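Cycloalternan-forming enzyme (Listeria monocytogenes serovar 1/2a, PDB 5F7U) is a multidomain member of glycoside hydrolase family 31, with a TIM barrel flanked by beta-rich domains that include a family 6 carbohydrate-binding module. Local coordinates at residues H9-D14 / G109-Y114; V36-T41 / W79-G84; V51-T56 / I92-K97; G84-G89 / F113-W118. The protein carries 1 engineered substitution. All coordinates share one frame; numbering follows the deposited sequence.

Contact 1: residues H9-D14 / G109-Y114; sequences HSPYGD and GPFTFY
His9 places CG anti to its backbone N (chi1 165°), which brings the CD2 corner of the imidazole round to strand 109-114. Phe111 holds CG anti to its own carbonyl carbon (chi1 -54°), so the two side chains pass alongside each other, head to tail. Their rings form an offset edge-to-face pair, planes at 74°, in which the His9 edge is turned toward the Phe111 face and His9 CD2 comes 3.6 Å from Phe111 CE2. Pro11 covers one face of the phenyl ring: its CD lies over the centre, 3.6 Å from the Phe111 centroid, a CH-pi contact. Against the opposite face, nearer the rim, rests CA of Gly109, so the ring is clasped between the loop and its own strand. A type I turn from Ser10 to Gly13 carries Pro11, closed by Gly13 N to Ser10 O at 3.2 Å. Beyond it, a water donates to Thr112 O at 2.8 Å and has only a weak link to Tyr12 OH. The loop thus packs on strand 106-129 in the Lmo2446-like N-terminal part, assigned to the E-set clan. Both imidazole nitrogens are taken elsewhere, NE2 with Tyr94 OH and ND1 with Asn39 O, so ND1 probably carries a proton. With the ring so fixed, a carbon edge meets Phe111, and dispersion and CH-pi attraction rather than direct polar bonds join the segments.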
loop_
_atom_site.group_PDB
_atom_site.type_symbol
_atom_site.label_atom_id
_atom_site.label_comp_id
_atom_site.label_asym_id
_atom_site.label_seq_id
_atom_site.Cartn_x
_atom_site.Cartn_y
_atom_site.Cartn_z
ATOM N N HIS A 9 40.591 0.274 -13.932
ATOM C CA HIS A 9 40.056 -0.516 -12.830
ATOM C C HIS A 9 39.334 0.479 -11.922
ATOM O O HIS A 9 39.794 1.607 -11.760
ATOM C CB HIS A 9 41.180 -1.257 -12.069
ATOM C CG HIS A 9 40.764 -1.790 -10.724
ATOM N ND1 HIS A 9 40.072 -2.973 -10.566
ATOM C CD2 HIS A 9 40.937 -1.288 -9.478
ATOM C CE1 HIS A 9 39.833 -3.176 -9.281
ATOM N NE2 HIS A 9 40.348 -2.163 -8.599
ATOM N N SER A 10 38.182 0.071 -11.390
ATOM C CA SER A 10 37.437 0.907 -10.454
ATOM C C SER A 10 36.762 -0.059 -9.488
ATOM O O SER A 10 35.846 -0.772 -9.894
ATOM C CB SER A 10 36.403 1.765 -11.193
ATOM O OG SER A 10 35.913 2.789 -10.329
ATOM N N PRO A 11 37.213 -0.088 -8.220
ATOM C CA PRO A 11 36.916 -1.243 -7.356
ATOM C C PRO A 11 35.434 -1.508 -7.088
ATOM O O PRO A 11 35.048 -2.658 -6.936
ATOM C CB PRO A 11 37.640 -0.899 -6.042
ATOM C CG PRO A 11 37.895 0.565 -6.090
ATOM C CD PRO A 11 38.124 0.858 -7.552
ATOM N N TYR A 12 34.624 -0.457 -7.017
ATOM C CA TYR A 12 33.202 -0.652 -6.731
ATOM C C TYR A 12 32.289 -0.647 -7.948
ATOM O O TYR A 12 31.092 -0.922 -7.792
ATOM C CB TYR A 12 32.711 0.374 -5.708
ATOM C CG TYR A 12 33.574 0.434 -4.469
ATOM C CD1 TYR A 12 33.574 -0.617 -3.515
ATOM C CD2 TYR A 12 34.388 1.534 -4.240
ATOM C CE1 TYR A 12 34.385 -0.544 -2.372
ATOM C CE2 TYR A 12 35.187 1.618 -3.110
ATOM C CZ TYR A 12 35.181 0.585 -2.190
ATOM O OH TYR A 12 35.991 0.730 -1.075
ATOM N N GLY A 13 32.824 -0.306 -9.132
ATOM C CA GLY A 13 31.998 -0.166 -10.342
ATOM C C GLY A 13 30.927 0.888 -10.115
ATOM O O GLY A 13 31.222 1.972 -9.609
ATOM N N ASP A 14 29.683 0.562 -10.465
ATOM C CA ASP A 14 28.567 1.446 -10.159
ATOM C C ASP A 14 27.969 1.164 -8.776
ATOM O O ASP A 14 26.937 1.743 -8.419
ATOM C CB ASP A 14 27.490 1.326 -11.245
ATOM C CG ASP A 14 27.958 1.851 -12.581
ATOM O OD1 ASP A 14 28.612 2.914 -12.621
ATOM O OD2 ASP A 14 27.670 1.209 -13.611
ATOM N N GLY A 109 43.990 4.492 -9.775
ATOM C CA GLY A 109 44.213 4.552 -8.330
ATOM C C GLY A 109 44.992 5.777 -7.901
ATOM O O GLY A 109 45.148 6.701 -8.707
ATOM N N PRO A 110 45.514 5.793 -6.666
ATOM C CA PRO A 110 45.473 4.659 -5.729
ATOM C C PRO A 110 44.096 4.402 -5.111
ATOM O O PRO A 110 43.276 5.309 -5.051
ATOM C CB PRO A 110 46.443 5.092 -4.621
ATOM C CG PRO A 110 46.401 6.581 -4.660
ATOM C CD PRO A 110 46.276 6.935 -6.112
ATOM N N PHE A 111 43.869 3.160 -4.686
ATOM C CA PHE A 111 42.656 2.759 -3.967
ATOM C C PHE A 111 43.036 2.119 -2.636
ATOM O O PHE A 111 44.005 1.346 -2.555
ATOM C CB PHE A 111 41.840 1.761 -4.805
ATOM C CG PHE A 111 41.518 2.246 -6.190
ATOM C CD1 PHE A 111 40.553 3.248 -6.398
ATOM C CD2 PHE A 111 42.168 1.693 -7.298
ATOM C CE1 PHE A 111 40.244 3.677 -7.695
ATOM C CE2 PHE A 111 41.857 2.119 -8.600
ATOM C CZ PHE A 111 40.893 3.106 -8.792
ATOM N N THR A 112 42.297 2.453 -1.585
ATOM C CA THR A 112 42.593 1.901 -0.267
ATOM C C THR A 112 41.415 1.078 0.211
ATOM O O THR A 112 40.269 1.466 -0.018
ATOM C CB THR A 112 42.953 3.021 0.747
ATOM O OG1 THR A 112 44.153 3.679 0.325
ATOM C CG2 THR A 112 43.151 2.472 2.199
ATOM N N PHE A 113 41.691 -0.068 0.840
ATOM C CA PHE A 113 40.655 -0.758 1.622
ATOM C C PHE A 113 41.198 -1.189 2.968
ATOM O O PHE A 113 42.416 -1.379 3.126
ATOM C CB PHE A 113 39.985 -1.930 0.856
ATOM C CG PHE A 113 40.913 -3.078 0.481
ATOM C CD1 PHE A 113 41.140 -4.152 1.354
ATOM C CD2 PHE A 113 41.506 -3.118 -0.787
ATOM C CE1 PHE A 113 41.959 -5.220 0.975
ATOM C CE2 PHE A 113 42.319 -4.183 -1.182
ATOM C CZ PHE A 113 42.552 -5.239 -0.296
ATOM N N TYR A 114 40.291 -1.295 3.937
ATOM C CA TYR A 114 40.639 -1.678 5.298
ATOM C C TYR A 114 39.951 -3.001 5.602
ATOM O O TYR A 114 38.733 -3.119 5.472
ATOM C CB TYR A 114 40.200 -0.612 6.302
ATOM C CG TYR A 114 40.685 0.780 5.970
ATOM C CD1 TYR A 114 41.920 1.250 6.449
ATOM C CD2 TYR A 114 39.894 1.650 5.189
ATOM C CE1 TYR A 114 42.358 2.534 6.135
ATOM C CE2 TYR A 114 40.329 2.930 4.886
ATOM C CZ TYR A 114 41.553 3.364 5.363
ATOM O OH TYR A 114 41.971 4.648 5.059
HETATM O O HOH W 1 39.020 1.159 -2.461
#

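Contact 2: residues V36-T41 / W79-G84; sequences VILNIT and WKADLG
Leu83 CD1 is the main knob here: it pushes obliquely into the notch made by Val36 and Leu38, 4.0 Å from Val36 CG1 and equally far from Leu38 CD1. Next along, Ala81 is the hollow. Ile40 CD1 lies against its methyl, Ile40 CD1 to Ala81 CB 4.1 Å, with Leu38 CB beside it. Trp79 turns the edge of its indole to the neighbouring strand, CD1 lying 3.3 Å from Ile40 O in the ring plane. These residues line the inner face of two antiparallel strands, consistent with the beta-sandwich of E-set domains, and Leu38 and Ile40 go on to meet Tyr94 and Thr96 of the facing strand. Leu38 and Ala81 form a hydrogen-bonded pair, its Leu38 N to Ala81 O bond 2.8 Å long and almost straight (171°). The face bearing Ile37 and Asn39 is shaped differently. Ile37 CD1 butts against the Asp82 carboxylate, 3.6 Å from its CG, and Ile37 CG2 packs on CB, CG and CD of Lys80. Lys80 runs alongside Asn39, then bends at its last torsion (chi4 -73°) so that NZ drops onto an in-plane lone pair of Asn39 OD1 at 2.8 Å. Asp82 OD1 accepts from Gly84 N at 3.0 Å, met from above the carboxylate plane, an Asx turn. At the other end, Thr41 OG1 bonds Thr77 O and Asn76 ND2 close to a bound alpha-D-glucopyranose.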
loop_
_atom_site.group_PDB
_atom_site.type_symbol
_atom_site.label_atom_id
_atom_site.label_comp_id
_atom_site.label_asym_id
_atom_site.label_seq_id
_atom_site.Cartn_x
_atom_site.Cartn_y
_atom_site.Cartn_z
ATOM N N VAL A 36 41.319 -11.599 -2.341
ATOM C CA VAL A 36 40.972 -10.331 -3.002
ATOM C C VAL A 36 41.463 -10.374 -4.444
ATOM O O VAL A 36 42.664 -10.520 -4.704
ATOM C CB VAL A 36 41.562 -9.114 -2.264
ATOM C CG1 VAL A 36 41.180 -7.799 -2.964
ATOM C CG2 VAL A 36 41.106 -9.101 -0.801
ATOM N N ILE A 37 40.512 -10.277 -5.370
ATOM C CA ILE A 37 40.803 -10.245 -6.807
ATOM C C ILE A 37 40.515 -8.872 -7.386
ATOM O O ILE A 37 39.468 -8.265 -7.093
ATOM C CB ILE A 37 39.959 -11.299 -7.582
ATOM C CG1 ILE A 37 40.226 -12.722 -7.050
ATOM C CG2 ILE A 37 40.191 -11.216 -9.105
ATOM C CD1 ILE A 37 41.637 -13.234 -7.262
ATOM N N LEU A 38 41.428 -8.404 -8.234
ATOM C CA LEU A 38 41.242 -7.157 -8.975
ATOM C C LEU A 38 41.047 -7.434 -10.453
ATOM O O LEU A 38 41.903 -8.044 -11.106
ATOM C CB LEU A 38 42.426 -6.211 -8.771
ATOM C CG LEU A 38 42.949 -5.997 -7.361
ATOM C CD1 LEU A 38 44.199 -5.118 -7.447
ATOM C CD2 LEU A 38 41.903 -5.343 -6.463
ATOM N N ASN A 39 39.910 -6.987 -10.968
ATOM C CA ASN A 39 39.619 -7.097 -12.398
ATOM C C ASN A 39 40.004 -5.807 -13.103
ATOM O O ASN A 39 39.533 -4.738 -12.735
ATOM C CB ASN A 39 38.148 -7.442 -12.605
ATOM C CG ASN A 39 37.805 -8.782 -11.999
ATOM O OD1 ASN A 39 38.207 -9.811 -12.528
ATOM N ND2 ASN A 39 37.122 -8.777 -10.844
ATOM N N ILE A 40 40.866 -5.933 -14.108
ATOM C CA ILE A 40 41.476 -4.778 -14.791
ATOM C C ILE A 40 41.298 -4.918 -16.297
ATOM O O ILE A 40 41.417 -6.024 -16.819
ATOM C CB ILE A 40 42.993 -4.731 -14.451
ATOM C CG1 ILE A 40 43.190 -4.678 -12.923
ATOM C CG2 ILE A 40 43.700 -3.567 -15.156
ATOM C CD1 ILE A 40 44.575 -5.165 -12.476
ATOM N N THR A 41 41.028 -3.811 -17.006
ATOM C CA THR A 41 40.956 -3.874 -18.475
ATOM C C THR A 41 42.025 -3.015 -19.116
ATOM O O THR A 41 42.437 -2.001 -18.541
ATOM C CB THR A 41 39.544 -3.537 -19.034
ATOM O OG1 THR A 41 39.419 -3.961 -20.402
ATOM C CG2 THR A 41 39.198 -2.058 -18.926
ATOM N N TRP A 79 41.830 -8.727 -17.279
ATOM C CA TRP A 79 42.898 -9.350 -16.505
ATOM C C TRP A 79 42.471 -9.499 -15.043
ATOM O O TRP A 79 41.672 -8.692 -14.547
ATOM C CB TRP A 79 44.143 -8.444 -16.521
ATOM C CG TRP A 79 44.606 -7.955 -17.870
ATOM C CD1 TRP A 79 44.089 -6.923 -18.597
ATOM C CD2 TRP A 79 45.733 -8.447 -18.617
ATOM N NE1 TRP A 79 44.803 -6.754 -19.765
ATOM C CE2 TRP A 79 45.816 -7.674 -19.803
ATOM C CE3 TRP A 79 46.679 -9.469 -18.399
ATOM C CZ2 TRP A 79 46.797 -7.897 -20.785
ATOM C CZ3 TRP A 79 47.659 -9.700 -19.381
ATOM C CH2 TRP A 79 47.717 -8.898 -20.554
ATOM N N LYS A 80 43.000 -10.527 -14.370
ATOM C CA LYS A 80 42.776 -10.729 -12.938
ATOM C C LYS A 80 44.086 -10.689 -12.182
ATOM O O LYS A 80 45.025 -11.431 -12.514
ATOM C CB LYS A 80 42.071 -12.065 -12.652
ATOM C CG LYS A 80 40.598 -12.058 -12.984
ATOM C CD LYS A 80 39.950 -13.374 -12.565
ATOM C CE LYS A 80 38.449 -13.364 -12.862
ATOM N NZ LYS A 80 37.659 -12.492 -11.946
ATOM N N ALA A 81 44.137 -9.824 -11.173
ATOM C CA ALA A 81 45.278 -9.749 -10.256
ATOM C C ALA A 81 44.831 -10.256 -8.895
ATOM O O ALA A 81 43.822 -9.777 -8.358
ATOM C CB ALA A 81 45.780 -8.321 -10.153
ATOM N N ASP A 82 45.576 -11.223 -8.351
ATOM C CA ASP A 82 45.218 -11.857 -7.074
ATOM C C ASP A 82 46.107 -11.315 -5.964
ATOM O O ASP A 82 47.307 -11.556 -5.963
ATOM C CB ASP A 82 45.359 -13.388 -7.184
ATOM C CG ASP A 82 44.852 -14.126 -5.951
ATOM O OD1 ASP A 82 44.340 -13.492 -5.004
ATOM O OD2 ASP A 82 44.957 -15.371 -5.939
ATOM N N LEU A 83 45.518 -10.563 -5.028
ATOM C CA LEU A 83 46.270 -9.979 -3.923
ATOM C C LEU A 83 46.434 -10.926 -2.733
ATOM O O LEU A 83 47.203 -10.645 -1.803
ATOM C CB LEU A 83 45.612 -8.671 -3.449
ATOM C CG LEU A 83 45.569 -7.485 -4.418
ATOM C CD1 LEU A 83 44.867 -6.314 -3.740
ATOM C CD2 LEU A 83 46.961 -7.067 -4.873
ATOM N N GLY A 84 45.719 -12.047 -2.770
ATOM C CA GLY A 84 45.676 -12.971 -1.649
ATOM C C GLY A 84 44.693 -12.535 -0.574
ATOM O O GLY A 84 43.826 -11.668 -0.808
#

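Contact 3: residues V51-T56 / I92-K97; sequences VWVEWT and ITYTTK
Trp52, Glu54 and Lys97 interlock on one face of this strand pair. Trp52 CG sits in the crowded position between backbone N and carbonyl carbon (chi1 72°), and the indole leans over the neighbouring strand with Lys97 CB under its six-membered ring, 3.8 Å from the centroid in a CH-pi contact. In the indole plane, NE1 points almost straight (176°) at Glu54 OE2, 2.9 Å away. The extended Lys97 crosses obliquely beneath and delivers NZ to Glu54 OE1 at 3.0 Å from above the carboxylate plane, a salt bridge; Glu107 is a weak, long second partner. One carboxylate is thus gripped at both oxygens, which would be expected to keep it ionised.

On the other face, Trp55 and Tyr94 both use the crowded first torsion and stand root to root, CB to CB 3.6 Å. Trp55 then runs beside Ile92, its CE3 3.8 Å from Ile92 CG2, while Val53 CG1 crosses Tyr94 CB at 3.7 Å. Tyr94 OH, held by His9, also meets Arg25. Six backbone bonds join the strands. An outer face where an indole packs among polar and charged side chains, and a mainly aromatic and aliphatic inner one, suit adjacent antiparallel strands in an E-set-type beta-sandwich.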
loop_
_atom_site.group_PDB
_atom_site.type_symbol
_atom_site.label_atom_id
_atom_site.label_comp_id
_atom_site.label_asym_id
_atom_site.label_seq_id
_atom_site.Cartn_x
_atom_site.Cartn_y
_atom_site.Cartn_z
ATOM N N VAL A 51 50.232 -6.166 -17.343
ATOM C CA VAL A 51 49.371 -5.543 -16.345
ATOM C C VAL A 51 49.840 -6.025 -14.989
ATOM O O VAL A 51 50.081 -7.225 -14.781
ATOM C CB VAL A 51 47.867 -5.872 -16.566
ATOM C CG1 VAL A 51 46.996 -5.310 -15.441
ATOM C CG2 VAL A 51 47.412 -5.298 -17.895
ATOM N N TRP A 52 50.005 -5.071 -14.079
ATOM C CA TRP A 52 50.522 -5.381 -12.760
ATOM C C TRP A 52 49.960 -4.434 -11.717
ATOM O O TRP A 52 49.315 -3.428 -12.046
ATOM C CB TRP A 52 52.058 -5.387 -12.751
ATOM C CG TRP A 52 52.689 -4.034 -12.855
ATOM C CD1 TRP A 52 53.154 -3.270 -11.819
ATOM C CD2 TRP A 52 52.924 -3.282 -14.049
ATOM N NE1 TRP A 52 53.678 -2.085 -12.299
ATOM C CE2 TRP A 52 53.555 -2.068 -13.662
ATOM C CE3 TRP A 52 52.685 -3.514 -15.413
ATOM C CZ2 TRP A 52 53.943 -1.086 -14.593
ATOM C CZ3 TRP A 52 53.062 -2.527 -16.343
ATOM C CH2 TRP A 52 53.687 -1.330 -15.920
ATOM N N VAL A 53 50.185 -4.780 -10.454
ATOM C CA VAL A 53 49.652 -4.005 -9.346
ATOM C C VAL A 53 50.824 -3.606 -8.455
ATOM O O VAL A 53 51.621 -4.457 -8.058
ATOM C CB VAL A 53 48.616 -4.802 -8.535
ATOM C CG1 VAL A 53 48.040 -3.945 -7.405
ATOM C CG2 VAL A 53 47.504 -5.305 -9.455
ATOM N N GLU A 54 50.910 -2.306 -8.177
ATOM C CA GLU A 54 51.854 -1.760 -7.222
ATOM C C GLU A 54 51.096 -1.420 -5.951
ATOM O O GLU A 54 50.029 -0.817 -5.999
ATOM C CB GLU A 54 52.529 -0.537 -7.814
ATOM C CG GLU A 54 53.382 -0.900 -9.010
ATOM C CD GLU A 54 54.081 0.284 -9.652
ATOM O OE1 GLU A 54 54.010 1.410 -9.105
ATOM O OE2 GLU A 54 54.719 0.073 -10.705
ATOM N N TRP A 55 51.629 -1.826 -4.803
ATOM C CA TRP A 55 50.797 -1.793 -3.594
ATOM C C TRP A 55 51.577 -1.822 -2.302
ATOM O O TRP A 55 52.756 -2.195 -2.286
ATOM C CB TRP A 55 49.754 -2.928 -3.629
ATOM C CG TRP A 55 50.284 -4.339 -3.567
ATOM C CD1 TRP A 55 51.133 -4.955 -4.455
ATOM C CD2 TRP A 55 49.962 -5.315 -2.583
ATOM N NE1 TRP A 55 51.374 -6.246 -4.066
ATOM C CE2 TRP A 55 50.652 -6.507 -2.934
ATOM C CE3 TRP A 55 49.139 -5.310 -1.446
ATOM C CZ2 TRP A 55 50.569 -7.680 -2.167
ATOM C CZ3 TRP A 55 49.054 -6.478 -0.678
ATOM C CH2 TRP A 55 49.761 -7.650 -1.049
ATOM N N THR A 56 50.908 -1.382 -1.240
ATOM C CA THR A 56 51.459 -1.398 0.115
ATOM C C THR A 56 50.488 -2.116 1.038
ATOM O O THR A 56 49.270 -2.119 0.801
ATOM C CB THR A 56 51.728 0.022 0.671
ATOM O OG1 THR A 56 50.509 0.770 0.678
ATOM C CG2 THR A 56 52.771 0.765 -0.158
ATOM N N ILE A 92 45.249 -1.833 2.965
ATOM C CA ILE A 92 45.860 -2.108 1.666
ATOM C C ILE A 92 45.644 -0.918 0.745
ATOM O O ILE A 92 44.514 -0.445 0.615
ATOM C CB ILE A 92 45.274 -3.402 1.044
ATOM C CG1 ILE A 92 45.319 -4.599 2.038
ATOM C CG2 ILE A 92 45.888 -3.700 -0.319
ATOM C CD1 ILE A 92 46.604 -4.840 2.793
ATOM N N THR A 93 46.719 -0.443 0.112
ATOM C CA THR A 93 46.617 0.615 -0.903
ATOM C C THR A 93 47.288 0.149 -2.194
ATOM O O THR A 93 48.421 -0.329 -2.151
ATOM C CB THR A 93 47.227 1.934 -0.396
ATOM O OG1 THR A 93 46.491 2.376 0.761
ATOM C CG2 THR A 93 47.184 3.030 -1.474
ATOM N N TYR A 94 46.599 0.290 -3.326
ATOM C CA TYR A 94 47.134 -0.230 -4.597
ATOM C C TYR A 94 46.827 0.672 -5.778
ATOM O O TYR A 94 45.867 1.444 -5.755
ATOM C CB TYR A 94 46.625 -1.667 -4.868
ATOM C CG TYR A 94 45.130 -1.771 -5.148
ATOM C CD1 TYR A 94 44.637 -1.671 -6.461
ATOM C CD2 TYR A 94 44.210 -1.966 -4.107
ATOM C CE1 TYR A 94 43.264 -1.746 -6.724
ATOM C CE2 TYR A 94 42.836 -2.038 -4.366
ATOM C CZ TYR A 94 42.377 -1.929 -5.675
ATOM O OH TYR A 94 41.014 -2.023 -5.939
ATOM N N THR A 95 47.641 0.526 -6.822
ATOM C CA THR A 95 47.477 1.214 -8.091
ATOM C C THR A 95 47.605 0.126 -9.153
ATOM O O THR A 95 48.528 -0.690 -9.112
ATOM C CB THR A 95 48.570 2.295 -8.263
ATOM O OG1 THR A 95 48.447 3.266 -7.218
ATOM C CG2 THR A 95 48.479 3.016 -9.620
ATOM N N THR A 96 46.654 0.085 -10.077
ATOM C CA THR A 96 46.703 -0.893 -11.170
ATOM C C THR A 96 47.365 -0.230 -12.362
ATOM O O THR A 96 47.158 0.961 -12.592
ATOM C CB THR A 96 45.301 -1.443 -11.511
ATOM O OG1 THR A 96 44.426 -0.351 -11.810
ATOM C CG2 THR A 96 44.760 -2.220 -10.315
ATOM N N LYS A 97 48.181 -0.987 -13.095
ATOM C CA LYS A 97 48.995 -0.429 -14.186
ATOM C C LYS A 97 49.016 -1.316 -15.416
ATOM O O LYS A 97 49.007 -2.540 -15.300
ATOM C CB LYS A 97 50.449 -0.186 -13.745
ATOM C CG LYS A 97 50.576 0.837 -12.634
ATOM C CD LYS A 97 51.999 1.338 -12.515
ATOM C CE LYS A 97 52.037 2.549 -11.611
ATOM N NZ LYS A 97 53.440 3.056 -11.546
#

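Contact 4: residues G84-G89 / F113-W118; sequences GKFEKG and FYVTDW
Two phenyl rings meet as an offset edge-to-face pair, the edge of Phe113 turned toward the face of Phe86, with planes at 70° and centroids 5.9 Å apart. Phe86 CE2 lies in the plane of the Phe113 ring, 4.0 Å from its CZ. Val115 crosses Phe86 at about a right angle, CG2 resting 3.6 Å from Phe86 CB; the other methyl, CG1, is tight against Glu87 O at 3.3 Å. The segments share one direct hydrogen bond, Gly89 N to Val115 O, 2.8 Å and nearly linear (174°), the donor above the carbonyl plane. Extended Lys88 lays CD 3.9 Å from Asp117 CB, while its NZ bonds Glu119 and a water that donates to Trp118 O. Strand 106-129 runs on past the N-terminal E-set-like part, Thr116 and Trp118 touching strands 214-229 and 235-243, so the loop packs where that part meets the next beta region. Apolar packing and one backbone bond join the segments, while Lys88 spends its charge beyond them.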
loop_
_atom_site.group_PDB
_atom_site.type_symbol
_atom_site.label_atom_id
_atom_site.label_comp_id
_atom_site.label_asym_id
_atom_site.label_seq_id
_atom_site.Cartn_x
_atom_site.Cartn_y
_atom_site.Cartn_z
ATOM N N GLY A 84 45.719 -12.047 -2.770
ATOM C CA GLY A 84 45.676 -12.971 -1.649
ATOM C C GLY A 84 44.693 -12.535 -0.574
ATOM O O GLY A 84 43.826 -11.668 -0.808
ATOM N N LYS A 85 44.830 -13.145 0.601
ATOM C CA LYS A 85 43.947 -12.898 1.754
ATOM C C LYS A 85 44.642 -12.023 2.774
ATOM O O LYS A 85 45.875 -11.963 2.809
ATOM C CB LYS A 85 43.618 -14.203 2.480
ATOM C CG LYS A 85 42.864 -15.243 1.693
ATOM C CD LYS A 85 43.018 -16.569 2.425
ATOM C CE LYS A 85 42.157 -17.647 1.789
ATOM N NZ LYS A 85 42.545 -18.988 2.313
ATOM N N PHE A 86 43.854 -11.395 3.644
ATOM C CA PHE A 86 44.379 -10.459 4.625
ATOM C C PHE A 86 43.815 -10.680 6.020
ATOM O O PHE A 86 42.850 -11.434 6.203
ATOM C CB PHE A 86 44.127 -9.022 4.145
ATOM C CG PHE A 86 44.803 -8.720 2.856
ATOM C CD1 PHE A 86 46.169 -8.440 2.825
ATOM C CD2 PHE A 86 44.084 -8.758 1.649
ATOM C CE1 PHE A 86 46.817 -8.199 1.610
ATOM C CE2 PHE A 86 44.724 -8.512 0.438
ATOM C CZ PHE A 86 46.090 -8.227 0.422
ATOM N N GLU A 87 44.469 -10.060 6.998
ATOM C CA GLU A 87 44.014 -10.101 8.390
ATOM C C GLU A 87 43.236 -8.854 8.765
ATOM O O GLU A 87 43.425 -7.791 8.160
ATOM C CB GLU A 87 45.210 -10.255 9.309
ATOM C CG GLU A 87 45.932 -11.575 9.149
ATOM C CD GLU A 87 47.267 -11.566 9.868
ATOM O OE1 GLU A 87 47.276 -11.558 11.112
ATOM O OE2 GLU A 87 48.308 -11.549 9.190
ATOM N N LYS A 88 42.390 -8.987 9.792
ATOM C CA LYS A 88 41.636 -7.854 10.336
ATOM C C LYS A 88 42.629 -6.750 10.700
ATOM O O LYS A 88 43.628 -7.024 11.371
ATOM C CB LYS A 88 40.846 -8.281 11.579
ATOM C CG LYS A 88 40.071 -7.153 12.256
ATOM C CD LYS A 88 39.634 -7.582 13.636
ATOM C CE LYS A 88 38.759 -6.534 14.296
ATOM N NZ LYS A 88 38.460 -6.940 15.691
ATOM N N GLY A 89 42.347 -5.528 10.244
ATOM C CA GLY A 89 43.206 -4.370 10.513
ATOM C C GLY A 89 44.194 -4.032 9.402
ATOM O O GLY A 89 44.773 -2.949 9.416
ATOM N N PHE A 113 41.691 -0.068 0.840
ATOM C CA PHE A 113 40.655 -0.758 1.622
ATOM C C PHE A 113 41.198 -1.189 2.968
ATOM O O PHE A 113 42.416 -1.379 3.126
ATOM C CB PHE A 113 39.985 -1.930 0.856
ATOM C CG PHE A 113 40.913 -3.078 0.481
ATOM C CD1 PHE A 113 41.140 -4.152 1.354
ATOM C CD2 PHE A 113 41.506 -3.118 -0.787
ATOM C CE1 PHE A 113 41.959 -5.220 0.975
ATOM C CE2 PHE A 113 42.319 -4.183 -1.182
ATOM C CZ PHE A 113 42.552 -5.239 -0.296
ATOM N N TYR A 114 40.291 -1.295 3.937
ATOM C CA TYR A 114 40.639 -1.678 5.298
ATOM C C TYR A 114 39.951 -3.001 5.602
ATOM O O TYR A 114 38.733 -3.119 5.472
ATOM C CB TYR A 114 40.200 -0.612 6.302
ATOM C CG TYR A 114 40.685 0.780 5.970
ATOM C CD1 TYR A 114 41.920 1.250 6.449
ATOM C CD2 TYR A 114 39.894 1.650 5.189
ATOM C CE1 TYR A 114 42.358 2.534 6.135
ATOM C CE2 TYR A 114 40.329 2.930 4.886
ATOM C CZ TYR A 114 41.553 3.364 5.363
ATOM O OH TYR A 114 41.971 4.648 5.059
ATOM N N VAL A 115 40.733 -3.981 6.015
ATOM C CA VAL A 115 40.231 -5.338 6.165
ATOM C C VAL A 115 39.551 -5.486 7.527
ATOM O O VAL A 115 40.125 -5.167 8.572
ATOM C CB VAL A 115 41.354 -6.365 5.931
ATOM C CG1 VAL A 115 40.834 -7.781 6.118
ATOM C CG2 VAL A 115 41.916 -6.188 4.517
ATOM N N THR A 116 38.319 -5.977 7.485
ATOM C CA THR A 116 37.434 -5.960 8.637
ATOM C C THR A 116 37.116 -7.355 9.178
ATOM O O THR A 116 37.337 -8.368 8.505
ATOM C CB THR A 116 36.106 -5.287 8.243
ATOM O OG1 THR A 116 35.581 -5.957 7.085
ATOM C CG2 THR A 116 36.323 -3.798 7.909
ATOM N N ASP A 117 36.607 -7.391 10.408
ATOM C CA ASP A 117 35.962 -8.579 10.946
ATOM C C ASP A 117 34.903 -8.158 11.947
ATOM O O ASP A 117 34.887 -7.006 12.398
ATOM C CB ASP A 117 36.988 -9.555 11.581
ATOM C CG ASP A 117 36.531 -11.021 11.522
ATOM O OD1 ASP A 117 35.341 -11.318 11.274
ATOM O OD2 ASP A 117 37.392 -11.901 11.737
ATOM N N TRP A 118 34.001 -9.086 12.260
ATOM C CA TRP A 118 32.908 -8.830 13.199
ATOM C C TRP A 118 33.369 -8.757 14.646
ATOM O O TRP A 118 34.204 -9.555 15.090
ATOM C CB TRP A 118 31.804 -9.890 13.022
ATOM C CG TRP A 118 31.056 -9.698 11.736
ATOM C CD1 TRP A 118 31.253 -10.365 10.555
ATOM C CD2 TRP A 118 30.028 -8.745 11.495
ATOM N NE1 TRP A 118 30.389 -9.883 9.589
ATOM C CE2 TRP A 118 29.641 -8.876 10.133
ATOM C CE3 TRP A 118 29.412 -7.761 12.289
ATOM C CZ2 TRP A 118 28.635 -8.091 9.559
ATOM C CZ3 TRP A 118 28.410 -6.957 11.713
ATOM C CH2 TRP A 118 28.030 -7.140 10.354
HETATM O O HOH W 2 36.956 -9.282 15.125
#

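Overall arrangement
All four contacts lie in or at the edge of the N-terminal part, probably an E-set-type sandwich. From the N terminus, the loop 9-14 comes first and is met by 109-114, closing contact 1, the longest loop, which encloses contacts 2 and 3. Strand 36-43 is paired by 79-84 in contact 2; strand 49-57, begun in between, is paired by 92-97 in contact 3, so these two cross. Their inner faces pack together, Ala81 on Val53 and Ile40 on Thr96. Contact 4 follows contact 2 in series, sharing Gly84, crosses contact 3, and ends on the strand used by contact 1. Phe113 and Phe86 reach Val36 and Ile92, tying strand 36-43 and the loop 84-89 to the layer of 91-100 and 106-129.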